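Long-range contacts in exocyst complex component EXO70 (Saccharomyces cerevisiae, PDB 2B1E), which helps tether secretory vesicles to the sites of exocytosis as a subunit of the exocyst complex, in whose assembly it also plays a role: residues S373-D377 with R444-L448; A312-M317 with L379-L383; D398-P402 with R451-Y455; F286-I290 with L368-I372; A297-I303 with N382-A387. One frame throughout, in Å; residues are numbered along the deposited sequence.

Contact 1: S373-D377 with R444-L448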
# COMPACT_ATOMS: atom_id res chain seq x y z
N SER A 373 -13.90 2.01 -8.66
CA SER A 373 -15.08 1.92 -9.51
C SER A 373 -15.53 0.47 -9.63
O SER A 373 -16.73 0.19 -9.65
CB SER A 373 -14.77 2.50 -10.91
OG SER A 373 -14.65 3.92 -10.87
N ASP A 374 -14.57 -0.45 -9.71
CA ASP A 374 -14.90 -1.87 -9.81
C ASP A 374 -15.59 -2.33 -8.53
O ASP A 374 -16.52 -3.13 -8.57
CB ASP A 374 -13.64 -2.70 -10.05
CG ASP A 374 -13.20 -2.69 -11.50
OD1 ASP A 374 -13.91 -2.09 -12.34
OD2 ASP A 374 -12.14 -3.28 -11.80
N CYS A 375 -15.13 -1.81 -7.39
CA CYS A 375 -15.71 -2.15 -6.10
C CYS A 375 -17.17 -1.70 -6.00
O CYS A 375 -18.03 -2.44 -5.52
CB CYS A 375 -14.90 -1.50 -4.96
SG CYS A 375 -13.36 -2.36 -4.52
N ILE A 376 -17.44 -0.47 -6.44
CA ILE A 376 -18.80 0.05 -6.40
C ILE A 376 -19.69 -0.70 -7.38
O ILE A 376 -20.86 -0.95 -7.10
CB ILE A 376 -18.81 1.57 -6.68
CG1 ILE A 376 -18.02 2.28 -5.57
CG2 ILE A 376 -20.23 2.10 -6.71
CD1 ILE A 376 -17.71 3.74 -5.87
N ASP A 377 -19.13 -1.08 -8.53
CA ASP A 377 -19.90 -1.85 -9.52
C ASP A 377 -20.27 -3.20 -8.91
O ASP A 377 -21.41 -3.68 -9.06
CB ASP A 377 -19.07 -2.13 -10.78
CG ASP A 377 -19.10 -0.98 -11.78
OD1 ASP A 377 -19.89 -0.03 -11.59
OD2 ASP A 377 -18.34 -1.06 -12.76
N ARG A 444 -18.25 6.83 -14.37
CA ARG A 444 -18.70 5.44 -14.26
C ARG A 444 -19.82 5.37 -13.23
O ARG A 444 -20.81 4.66 -13.42
CB ARG A 444 -17.56 4.52 -13.84
CG ARG A 444 -16.58 4.21 -14.96
CD ARG A 444 -15.48 3.25 -14.51
NE ARG A 444 -16.02 1.95 -14.10
CZ ARG A 444 -15.28 0.90 -13.76
NH1 ARG A 444 -13.95 0.99 -13.78
NH2 ARG A 444 -15.86 -0.24 -13.40
N LEU A 445 -19.66 6.12 -12.13
CA LEU A 445 -20.67 6.15 -11.08
C LEU A 445 -21.97 6.75 -11.63
O LEU A 445 -23.06 6.36 -11.23
CB LEU A 445 -20.18 6.97 -9.89
CG LEU A 445 -21.14 7.09 -8.71
CD1 LEU A 445 -21.51 5.71 -8.17
CD2 LEU A 445 -20.49 7.93 -7.63
N GLU A 446 -21.84 7.72 -12.53
CA GLU A 446 -23.04 8.32 -13.11
C GLU A 446 -23.69 7.28 -14.00
O GLU A 446 -24.92 7.16 -14.04
CB GLU A 446 -22.71 9.58 -13.91
CG GLU A 446 -22.36 10.79 -13.04
CD GLU A 446 -23.48 11.16 -12.08
OE1 GLU A 446 -24.60 11.49 -12.54
OE2 GLU A 446 -23.25 11.13 -10.86
N ARG A 447 -22.88 6.52 -14.72
CA ARG A 447 -23.42 5.48 -15.58
C ARG A 447 -24.14 4.44 -14.74
O ARG A 447 -25.18 3.93 -15.14
CB ARG A 447 -22.31 4.82 -16.42
CG ARG A 447 -21.91 5.63 -17.66
CD ARG A 447 -21.24 4.74 -18.70
NE ARG A 447 -19.84 4.45 -18.40
CZ ARG A 447 -18.86 5.34 -18.45
NH1 ARG A 447 -19.11 6.59 -18.81
NH2 ARG A 447 -17.61 4.98 -18.18
N LEU A 448 -23.59 4.13 -13.57
CA LEU A 448 -24.21 3.16 -12.67
C LEU A 448 -25.59 3.64 -12.23
O LEU A 448 -26.56 2.89 -12.28
CB LEU A 448 -23.36 2.96 -11.41
CG LEU A 448 -22.81 1.57 -11.08
CD1 LEU A 448 -22.48 1.52 -9.60
CD2 LEU A 448 -23.81 0.48 -11.44

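Contact 2: A312-M317 with L379-L383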
# COMPACT_ATOMS: atom_id res chain seq x y z
N ALA A 312 -24.09 -4.26 3.94
CA ALA A 312 -23.07 -4.59 2.95
C ALA A 312 -22.52 -3.28 2.42
O ALA A 312 -21.31 -3.09 2.32
CB ALA A 312 -23.68 -5.40 1.80
N THR A 313 -23.42 -2.35 2.12
CA THR A 313 -23.03 -1.05 1.60
C THR A 313 -22.26 -0.25 2.65
O THR A 313 -21.19 0.28 2.37
CB THR A 313 -24.29 -0.27 1.14
OG1 THR A 313 -24.90 -0.99 0.05
CG2 THR A 313 -23.93 1.13 0.67
N VAL A 314 -22.80 -0.19 3.86
CA VAL A 314 -22.14 0.53 4.94
C VAL A 314 -20.71 0.00 5.09
O VAL A 314 -19.76 0.77 5.10
CB VAL A 314 -22.88 0.36 6.29
CG1 VAL A 314 -22.16 1.15 7.38
CG2 VAL A 314 -24.31 0.84 6.17
N ASP A 315 -20.57 -1.32 5.18
CA ASP A 315 -19.26 -1.94 5.33
C ASP A 315 -18.33 -1.67 4.15
O ASP A 315 -17.17 -1.31 4.34
CB ASP A 315 -19.41 -3.46 5.50
CG ASP A 315 -18.08 -4.15 5.80
OD1 ASP A 315 -17.62 -4.06 6.95
OD2 ASP A 315 -17.50 -4.77 4.87
N THR A 316 -18.85 -1.85 2.94
CA THR A 316 -18.05 -1.64 1.74
C THR A 316 -17.46 -0.23 1.65
O THR A 316 -16.29 -0.06 1.29
CB THR A 316 -18.86 -1.93 0.46
OG1 THR A 316 -19.28 -3.30 0.47
CG2 THR A 316 -18.02 -1.69 -0.78
N MET A 317 -18.25 0.79 1.97
CA MET A 317 -17.74 2.15 1.88
C MET A 317 -16.76 2.48 3.01
O MET A 317 -15.78 3.20 2.79
CB MET A 317 -18.89 3.16 1.85
CG MET A 317 -19.76 3.04 0.60
SD MET A 317 -18.83 2.95 -0.95
CE MET A 317 -18.77 1.27 -1.22
N LEU A 379 -20.58 -3.99 -5.76
CA LEU A 379 -21.58 -3.82 -4.71
C LEU A 379 -22.99 -3.70 -5.31
O LEU A 379 -23.92 -4.39 -4.89
CB LEU A 379 -21.27 -2.56 -3.90
CG LEU A 379 -22.35 -2.15 -2.89
CD1 LEU A 379 -22.48 -3.22 -1.78
CD2 LEU A 379 -21.98 -0.81 -2.29
N ALA A 380 -23.14 -2.82 -6.29
CA ALA A 380 -24.43 -2.60 -6.92
C ALA A 380 -25.00 -3.86 -7.58
O ALA A 380 -26.13 -4.24 -7.30
CB ALA A 380 -24.33 -1.47 -7.95
N VAL A 381 -24.21 -4.51 -8.44
CA VAL A 381 -24.68 -5.71 -9.13
C VAL A 381 -24.98 -6.87 -8.18
O VAL A 381 -25.98 -7.57 -8.35
CB VAL A 381 -23.66 -6.17 -10.21
CG1 VAL A 381 -22.40 -6.69 -9.56
CG2 VAL A 381 -24.28 -7.24 -11.10
N ASN A 382 -24.14 -7.08 -7.18
CA ASN A 382 -24.38 -8.16 -6.22
C ASN A 382 -25.61 -7.88 -5.35
O ASN A 382 -26.35 -8.81 -5.01
CB ASN A 382 -23.14 -8.40 -5.38
CG ASN A 382 -22.15 -9.29 -6.09
OD1 ASN A 382 -22.25 -10.52 -6.01
ND2 ASN A 382 -21.21 -8.69 -6.81
N LEU A 383 -25.83 -6.62 -5.01
CA LEU A 383 -27.04 -6.30 -4.25
C LEU A 383 -28.22 -6.56 -5.18
O LEU A 383 -29.28 -6.99 -4.74
CB LEU A 383 -27.05 -4.84 -3.81
CG LEU A 383 -26.23 -4.48 -2.57
CD1 LEU A 383 -26.31 -2.99 -2.34
CD2 LEU A 383 -26.75 -5.26 -1.36

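Contact 3: D398-P402 with R451-Y455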
# COMPACT_ATOMS: atom_id res chain seq x y z
N ASP A 398 -31.07 -11.71 -13.96
CA ASP A 398 -30.60 -11.07 -15.17
C ASP A 398 -30.25 -9.64 -14.77
O ASP A 398 -31.04 -8.72 -14.94
CB ASP A 398 -31.68 -11.08 -16.26
CG ASP A 398 -31.21 -10.41 -17.55
OD1 ASP A 398 -29.98 -10.31 -17.75
OD2 ASP A 398 -32.06 -9.99 -18.36
N VAL A 399 -29.06 -9.49 -14.19
CA VAL A 399 -28.60 -8.19 -13.71
C VAL A 399 -28.13 -7.26 -14.81
O VAL A 399 -27.82 -7.70 -15.92
CB VAL A 399 -27.45 -8.35 -12.68
CG1 VAL A 399 -27.90 -9.23 -11.51
CG2 VAL A 399 -26.21 -8.95 -13.37
N ALA A 400 -28.05 -5.98 -14.46
CA ALA A 400 -27.59 -4.95 -15.39
C ALA A 400 -28.39 -4.95 -16.68
O ALA A 400 -27.83 -4.76 -17.76
CB ALA A 400 -26.11 -5.14 -15.69
N ASN A 401 -29.69 -5.17 -16.58
CA ASN A 401 -30.52 -5.17 -17.77
C ASN A 401 -31.85 -4.49 -17.49
O ASN A 401 -32.80 -5.13 -17.06
CB ASN A 401 -30.74 -6.59 -18.27
CG ASN A 401 -31.62 -6.64 -19.51
OD1 ASN A 401 -31.87 -5.61 -20.14
ND2 ASN A 401 -32.08 -7.84 -19.87
N PRO A 402 -31.93 -3.17 -17.73
CA PRO A 402 -33.13 -2.35 -17.53
C PRO A 402 -34.31 -2.76 -18.42
O PRO A 402 -35.44 -2.35 -18.17
CB PRO A 402 -32.65 -0.94 -17.87
CG PRO A 402 -31.20 -0.98 -17.51
CD PRO A 402 -30.76 -2.33 -18.03
N ARG A 451 -28.34 3.52 -14.87
CA ARG A 451 -28.84 2.16 -15.11
C ARG A 451 -30.04 1.90 -14.21
O ARG A 451 -31.08 1.44 -14.68
CB ARG A 451 -27.76 1.12 -14.82
CG ARG A 451 -28.22 -0.33 -14.96
CD ARG A 451 -27.28 -1.30 -14.23
NE ARG A 451 -25.93 -1.31 -14.80
CZ ARG A 451 -24.89 -1.94 -14.27
NH1 ARG A 451 -25.05 -2.62 -13.13
NH2 ARG A 451 -23.71 -1.92 -14.87
N TYR A 452 -29.90 2.20 -12.92
CA TYR A 452 -30.97 1.96 -11.97
C TYR A 452 -32.07 3.02 -12.02
O TYR A 452 -33.20 2.77 -11.58
CB TYR A 452 -30.38 1.75 -10.57
CG TYR A 452 -29.54 0.49 -10.56
CD1 TYR A 452 -30.14 -0.77 -10.72
CD2 TYR A 452 -28.15 0.55 -10.57
CE1 TYR A 452 -29.38 -1.92 -10.90
CE2 TYR A 452 -27.37 -0.61 -10.74
CZ TYR A 452 -28.00 -1.84 -10.91
OH TYR A 452 -27.25 -2.98 -11.13
N ILE A 453 -31.76 4.19 -12.55
CA ILE A 453 -32.78 5.21 -12.73
C ILE A 453 -33.63 4.59 -13.83
O ILE A 453 -34.86 4.59 -13.78
CB ILE A 453 -32.20 6.55 -13.25
CG1 ILE A 453 -31.50 7.30 -12.11
CG2 ILE A 453 -33.30 7.39 -13.88
CD1 ILE A 453 -30.49 8.37 -12.59
N SER A 454 -32.95 4.02 -14.82
CA SER A 454 -33.62 3.38 -15.94
C SER A 454 -34.51 2.22 -15.45
O SER A 454 -35.61 2.01 -15.97
CB SER A 454 -32.59 2.88 -16.96
OG SER A 454 -33.21 2.70 -18.23
N TYR A 455 -34.05 1.46 -14.45
CA TYR A 455 -34.86 0.38 -13.89
C TYR A 455 -36.19 0.97 -13.39
O TYR A 455 -37.26 0.40 -13.63
CB TYR A 455 -34.16 -0.30 -12.71
CG TYR A 455 -33.31 -1.51 -13.06
CD1 TYR A 455 -32.33 -1.44 -14.04
CD2 TYR A 455 -33.47 -2.72 -12.38
CE1 TYR A 455 -31.53 -2.51 -14.34
CE2 TYR A 455 -32.65 -3.82 -12.67
CZ TYR A 455 -31.69 -3.70 -13.66
OH TYR A 455 -30.88 -4.77 -13.99

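Contact 4: F286-I290 with L368-I372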
# COMPACT_ATOMS: atom_id res chain seq x y z
N PHE A 286 -6.39 -6.04 -2.02
CA PHE A 286 -7.35 -5.55 -3.02
C PHE A 286 -8.31 -6.65 -3.46
O PHE A 286 -9.52 -6.47 -3.45
CB PHE A 286 -6.60 -4.99 -4.22
CG PHE A 286 -5.83 -3.74 -3.92
CD1 PHE A 286 -6.43 -2.49 -4.08
CD2 PHE A 286 -4.53 -3.80 -3.43
CE1 PHE A 286 -5.74 -1.33 -3.74
CE2 PHE A 286 -3.84 -2.64 -3.09
CZ PHE A 286 -4.45 -1.40 -3.24
N ARG A 287 -7.75 -7.80 -3.84
CA ARG A 287 -8.57 -8.92 -4.27
C ARG A 287 -9.58 -9.25 -3.17
O ARG A 287 -10.74 -9.56 -3.45
CB ARG A 287 -7.69 -10.14 -4.55
CG ARG A 287 -8.43 -11.32 -5.15
CD ARG A 287 -7.48 -12.51 -5.30
NE ARG A 287 -8.07 -13.61 -6.06
CZ ARG A 287 -9.11 -14.34 -5.67
NH1 ARG A 287 -9.70 -14.10 -4.51
NH2 ARG A 287 -9.55 -15.32 -6.44
N ASP A 288 -9.12 -9.17 -1.93
CA ASP A 288 -9.96 -9.47 -0.77
C ASP A 288 -11.14 -8.52 -0.62
O ASP A 288 -12.24 -8.94 -0.26
CB ASP A 288 -9.13 -9.45 0.51
CG ASP A 288 -9.96 -9.73 1.74
OD1 ASP A 288 -10.58 -10.82 1.81
OD2 ASP A 288 -10.00 -8.87 2.65
N ALA A 289 -10.91 -7.24 -0.89
CA ALA A 289 -11.96 -6.23 -0.79
C ALA A 289 -13.11 -6.58 -1.72
O ALA A 289 -14.28 -6.46 -1.35
CB ALA A 289 -11.41 -4.85 -1.14
N ILE A 290 -12.78 -7.03 -2.93
CA ILE A 290 -13.80 -7.40 -3.90
C ILE A 290 -14.59 -8.61 -3.42
O ILE A 290 -15.82 -8.60 -3.45
CB ILE A 290 -13.17 -7.70 -5.29
CG1 ILE A 290 -12.65 -6.41 -5.93
CG2 ILE A 290 -14.19 -8.36 -6.20
CD1 ILE A 290 -13.74 -5.38 -6.24
N LEU A 368 -5.84 2.61 -9.86
CA LEU A 368 -6.49 2.70 -8.56
C LEU A 368 -7.93 3.20 -8.68
O LEU A 368 -8.80 2.78 -7.91
CB LEU A 368 -5.70 3.64 -7.64
CG LEU A 368 -6.24 3.81 -6.22
CD1 LEU A 368 -6.26 2.45 -5.52
CD2 LEU A 368 -5.36 4.79 -5.45
N SER A 369 -8.19 4.10 -9.62
CA SER A 369 -9.54 4.61 -9.82
C SER A 369 -10.42 3.47 -10.30
O SER A 369 -11.56 3.32 -9.85
CB SER A 369 -9.57 5.73 -10.87
OG SER A 369 -10.91 6.12 -11.14
N CYS A 370 -9.88 2.65 -11.20
CA CYS A 370 -10.61 1.52 -11.74
C CYS A 370 -11.01 0.59 -10.60
O CYS A 370 -12.15 0.12 -10.54
CB CYS A 370 -9.76 0.76 -12.76
SG CYS A 370 -10.68 -0.46 -13.74
N PHE A 371 -10.08 0.33 -9.69
CA PHE A 371 -10.34 -0.54 -8.55
C PHE A 371 -11.52 -0.04 -7.72
O PHE A 371 -12.39 -0.82 -7.34
CB PHE A 371 -9.11 -0.62 -7.64
CG PHE A 371 -9.38 -1.30 -6.33
CD1 PHE A 371 -9.64 -2.66 -6.28
CD2 PHE A 371 -9.42 -0.56 -5.15
CE1 PHE A 371 -9.95 -3.29 -5.07
CE2 PHE A 371 -9.73 -1.18 -3.93
CZ PHE A 371 -10.00 -2.55 -3.90
N ILE A 372 -11.53 1.25 -7.41
CA ILE A 372 -12.62 1.80 -6.62
C ILE A 372 -13.93 1.67 -7.38
O ILE A 372 -14.94 1.25 -6.81
CB ILE A 372 -12.38 3.29 -6.29
CG1 ILE A 372 -10.97 3.47 -5.70
CG2 ILE A 372 -13.43 3.79 -5.32
CD1 ILE A 372 -10.64 2.53 -4.57

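Contact 5: A297-I303 with N382-A387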
# COMPACT_ATOMS: atom_id res chain seq x y z
N ALA A 297 -22.63 -8.66 0.33
CA ALA A 297 -23.85 -8.37 -0.43
C ALA A 297 -24.78 -9.57 -0.55
O ALA A 297 -25.98 -9.41 -0.74
CB ALA A 297 -23.48 -7.85 -1.82
N ASN A 298 -24.22 -10.78 -0.46
CA ASN A 298 -25.04 -11.99 -0.57
C ASN A 298 -25.33 -12.69 0.76
O ASN A 298 -26.07 -13.67 0.79
CB ASN A 298 -24.38 -13.00 -1.53
CG ASN A 298 -24.34 -12.50 -2.98
OD1 ASN A 298 -23.43 -11.77 -3.37
ND2 ASN A 298 -25.33 -12.91 -3.77
N SER A 299 -24.77 -12.18 1.85
CA SER A 299 -24.99 -12.78 3.17
C SER A 299 -26.48 -12.82 3.54
O SER A 299 -27.05 -13.89 3.69
CB SER A 299 -24.20 -12.03 4.24
OG SER A 299 -24.64 -10.69 4.38
N ILE A 300 -27.10 -11.65 3.69
CA ILE A 300 -28.52 -11.58 4.03
C ILE A 300 -29.33 -11.88 2.78
O ILE A 300 -29.28 -11.14 1.81
CB ILE A 300 -28.89 -10.18 4.55
CG1 ILE A 300 -28.02 -9.84 5.76
CG2 ILE A 300 -30.37 -10.13 4.92
CD1 ILE A 300 -28.08 -10.86 6.87
N SER A 301 -30.10 -12.97 2.81
CA SER A 301 -30.89 -13.39 1.65
C SER A 301 -32.07 -12.49 1.30
O SER A 301 -32.45 -12.39 0.13
CB SER A 301 -31.40 -14.81 1.86
OG SER A 301 -32.19 -14.89 3.04
N THR A 302 -32.65 -11.84 2.30
CA THR A 302 -33.80 -10.97 2.08
C THR A 302 -33.35 -9.53 1.89
O THR A 302 -32.18 -9.20 2.11
CB THR A 302 -34.75 -11.02 3.27
OG1 THR A 302 -34.06 -10.61 4.45
CG2 THR A 302 -35.27 -12.44 3.47
N ILE A 303 -34.27 -8.68 1.46
CA ILE A 303 -33.95 -7.27 1.28
C ILE A 303 -34.80 -6.51 2.29
O ILE A 303 -35.84 -7.00 2.71
CB ILE A 303 -34.25 -6.79 -0.16
CG1 ILE A 303 -35.63 -7.27 -0.61
CG2 ILE A 303 -33.16 -7.31 -1.11
CD1 ILE A 303 -35.92 -7.01 -2.09
N ASN A 382 -24.14 -7.08 -7.18
CA ASN A 382 -24.38 -8.16 -6.22
C ASN A 382 -25.61 -7.88 -5.35
O ASN A 382 -26.35 -8.81 -5.01
CB ASN A 382 -23.14 -8.40 -5.38
CG ASN A 382 -22.15 -9.29 -6.09
OD1 ASN A 382 -22.25 -10.52 -6.01
ND2 ASN A 382 -21.21 -8.69 -6.81
N LEU A 383 -25.83 -6.62 -5.01
CA LEU A 383 -27.04 -6.30 -4.25
C LEU A 383 -28.22 -6.56 -5.18
O LEU A 383 -29.28 -6.99 -4.74
CB LEU A 383 -27.05 -4.84 -3.81
CG LEU A 383 -26.23 -4.48 -2.57
CD1 LEU A 383 -26.31 -2.99 -2.34
CD2 LEU A 383 -26.75 -5.26 -1.36
N GLU A 384 -28.05 -6.28 -6.47
CA GLU A 384 -29.13 -6.49 -7.44
C GLU A 384 -29.41 -7.98 -7.59
O GLU A 384 -30.57 -8.41 -7.60
CB GLU A 384 -28.78 -5.94 -8.83
CG GLU A 384 -30.04 -5.75 -9.67
CD GLU A 384 -29.82 -5.74 -11.17
OE1 GLU A 384 -28.81 -5.16 -11.65
OE2 GLU A 384 -30.67 -6.30 -11.88
N ARG A 385 -28.34 -8.76 -7.75
CA ARG A 385 -28.47 -10.21 -7.89
C ARG A 385 -29.24 -10.79 -6.70
O ARG A 385 -30.17 -11.57 -6.87
CB ARG A 385 -27.09 -10.86 -7.98
CG ARG A 385 -27.13 -12.39 -7.98
CD ARG A 385 -25.77 -13.00 -8.25
NE ARG A 385 -25.33 -12.81 -9.63
CZ ARG A 385 -24.59 -11.79 -10.06
NH1 ARG A 385 -24.18 -10.85 -9.22
NH2 ARG A 385 -24.25 -11.71 -11.35
N LYS A 386 -28.86 -10.38 -5.50
CA LYS A 386 -29.52 -10.86 -4.30
C LYS A 386 -30.99 -10.44 -4.27
O LYS A 386 -31.86 -11.21 -3.88
CB LYS A 386 -28.83 -10.35 -3.05
CG LYS A 386 -29.55 -10.78 -1.78
CD LYS A 386 -28.93 -10.20 -0.56
CE LYS A 386 -29.27 -8.74 -0.37
NZ LYS A 386 -28.69 -8.27 0.91
N ALA A 387 -31.26 -9.21 -4.69
CA ALA A 387 -32.62 -8.72 -4.71
C ALA A 387 -33.47 -9.53 -5.68
O ALA A 387 -34.61 -9.88 -5.38
CB ALA A 387 -32.64 -7.25 -5.10
O HOH W 1 -26.45 -9.11 2.36
O HOH W 2 -31.41 -13.32 -2.19

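Contact 1: S373-D377 with R444-L448
A buried salt-bridge network of Arg444, Asp374 and Asp377 ties helix 364-391 to helix 440-473 within the long rod of helical bundles that EXO70 forms. The two segments run nearly parallel, their axes 10.5 Å apart. A bend at the third torsion of Arg444 (chi3 62°) brings its guanidinium round against Ser373, whose CB covers the centre of one face and comes within 3.3 Å of Arg444 CZ. Both carboxylates arrive at the edge, close to the guanidinium plane. Arg444 NH2 donates to Asp374 OD1 over 2.9 Å in a fairly straight bond (161°), and to Asp377 OD2 over 2.7 Å. The latter oxygen is met from above its carboxylate plane, 43° out of it. A weak bond from Arg444 NH1 also goes to Asp374 OD1. The second oxygen of Asp374 is taken by Arg339 and Trp342, while Thr353 binds both Asp377 OD2 and Arg444 NE. Next to the charges lies an apolar patch, in which Ile376 CG2 packs 3.7 Å from Leu448 CD1 and also touches the CD1 methyl of Leu445. With two arginines facing two aspartates in the protein interior, the charges probably balance and keep both acids ionised, and the two carboxylates gripping one nitrogen, with Thr353 on NE, fix the rotation of the Arg444 group.

Contact 2: A312-M317 with L379-L383
Leu379 reaches from helix 364-391 into the side of helix 311-323, meeting Ala312, Thr313, Thr316 and Met317. Its CB points at the other helix, and CG, anti to the backbone N (chi1 172°), approaches Thr313 OG1 at 4.1 Å. Both methyls lie beside that same hydroxyl oxygen. CD1 also meets Ala312 and lies 3.9 Å from Thr316 OG1, whereas CD2 touches Thr313 CG2 and sits 4.0 Å from Met317 CE. This is a knob-into-hole fit within the helical bundle; the two short segments run roughly antiparallel (162°), their axes 11.3 Å apart. Cutting Leu379 back to an alanine is likely to leave the hole between the four residues unfilled and take one neighbour from the Met317 methyl. One turn further on, the Leu383 side chain crosses that of Thr313 at about a right angle, Leu383 CD1 lying 3.4 Å from Thr313 OG1, and Leu383 CD2 borders the Ala312 methyl. The hydroxyls among these methyls have polar partners: Asn420 bonds Thr313 OG1, and Thr316 OG1 donates to Ala312 O over 2.8 Å. That carbonyl also accepts the helical bond from Thr316 N, and the two donors reach it from opposite faces of its plane.

Contact 3: D398-P402 with R451-Y455
Ala400 lays its CB over one face of the Arg451 guanidinium, above its centre and 3.7 Å from Arg451 CZ. The contact seats the loop between helices 364-391 and 410-429 on the flank of helix 440-473, in the C-terminal half of the helical rod. Arg451 starts out extended, with CG anti to the backbone N (chi1 176°), and a bend at chi3 brings the guanidinium flat against Ala400. Its NH1 donates to Tyr452 OH, which lies in the guanidinium plane at 3.0 Å; this bond holds the group at a fixed tilt, and Arg451 CG meanwhile covers the centre of a face of the Tyr452 ring. Tyr452 CD1 lies over the centre of a Tyr455 face. At the far end of Tyr455 the hydroxyl accepts a bond from Asn401 N over 2.9 Å (153°). Glu384 binds that same hydroxyl and also bonds Tyr452 OH and Ala400 N, so one carboxylate from helix 364-391 serves both tyrosines and the loop backbone. Pro402 crosses the Tyr455 ring at about a right angle, its CG 3.5 Å from Tyr455 CE1, and its CB rests 3.7 Å from Ser454 OG, a hydroxyl bound to Arg461. The carboxylate of Asp398, which also pairs with Lys350, braces the loop from within: Asn401 ND2 donates to Asp398 OD2 over 2.6 Å on the syn side, tilted 28° from the carboxylate plane.

Contact 4: F286-I290 with L368-I372
Phe286 and Phe371 meet between two helix segments that run in nearly the same direction, 23° apart, with axes 11.9 Å from each other and these two residues the nearest pair of CA atoms. Helices 268-299 and 364-391 belong to one bundle of the all-helical rod, and the two phenylalanines fill part of its core. They form a T-shaped (edge-to-face) stack: the ring centroids are 4.8 Å apart and the planes stand 79° to one another. Phe286 supplies the edge, its CD1 directed at the centre of a Phe371 face and 3.6 Å from Phe371 CE2. Because Phe371 extends with CG anti to its backbone N (chi1 170°), its ring spans the distance between the helices and reaches the opposing one. There Ala289 CB meets the edge, in the ring plane and 3.9 Å from Phe371 CZ. Replacing Phe371 by alanine is likely to leave the Phe286 edge without its face and open a gap beside Ala289 and Ile290. The aromatic cluster continues past the pair, with Trp342 making an edge-to-face contact with Phe371 and Phe323 meeting the Phe286 ring. Leu368 flanks Phe286 on the other helix, its CD1 methyl 4.2 Å from Phe286 CE1. On the next turn of helix 268-299, Ile290 CG1 comes to 4.2 Å from Phe371 CE1.

Contact 5: A297-I303 with N382-A387
Asn298 and Asn382 cross at about a right angle, their flat amides turned 84° to each other where the 297-303 segment meets helix 364-391. Thr378 O accepts from Asn382 ND2, which holds that amide in place. Beside it, Ala297 CB packs 3.6 Å from Asn382 CB and also touches the CD2 methyl of Leu383. The largest share of the contact falls to Lys386. Its chain leaves the helix extended and bends at the third torsion (chi3 76°), passing the carbonyl of Ala297 so that NZ comes up inside the curve of the 297-303 chain. NZ makes a weak bond to Ala297 O at 3.4 Å and a firmer one to a water at 2.8 Å; the same water accepts from Ile300 N over 2.9 Å. A further bond to Ile300 O is less certain. A second water donates to Ser301 O and to Lys386 O, bridging the two backbones with 2.7 Å at each. Farther along, Ile303 CG2 lies 4.0 Å from Ala387 CB. The Lys386 ammonium is probably stabilised by the water that it shares with Ile300 N and, more weakly, by the Ala297 carbonyl, and in this way probably helps hold the 297-303 chain against helix 364-391.

Overall arrangement
From the N terminus, helix 268-299 supplies the first halves of contact 4 and contact 5, and helix 311-323 that of contact 2; all three loops close on helix 364-391. Contact 4 closes earliest and crosses both others, while contacts 2 and 5 finish on overlapping parts of helix 364-391, sharing Asn382 and Leu383. Helix 364-391 also opens contact 1, which closes on helix 440-473 and crosses contacts 2, 5 and 3. Contact 3, from the following loop, ends further along that helix, in series with 2, 4 and 5. Contacts 3 and 5 touch through Glu384. Helix 364-391 thus ties helices 268-299 and 311-323 to helix 440-473.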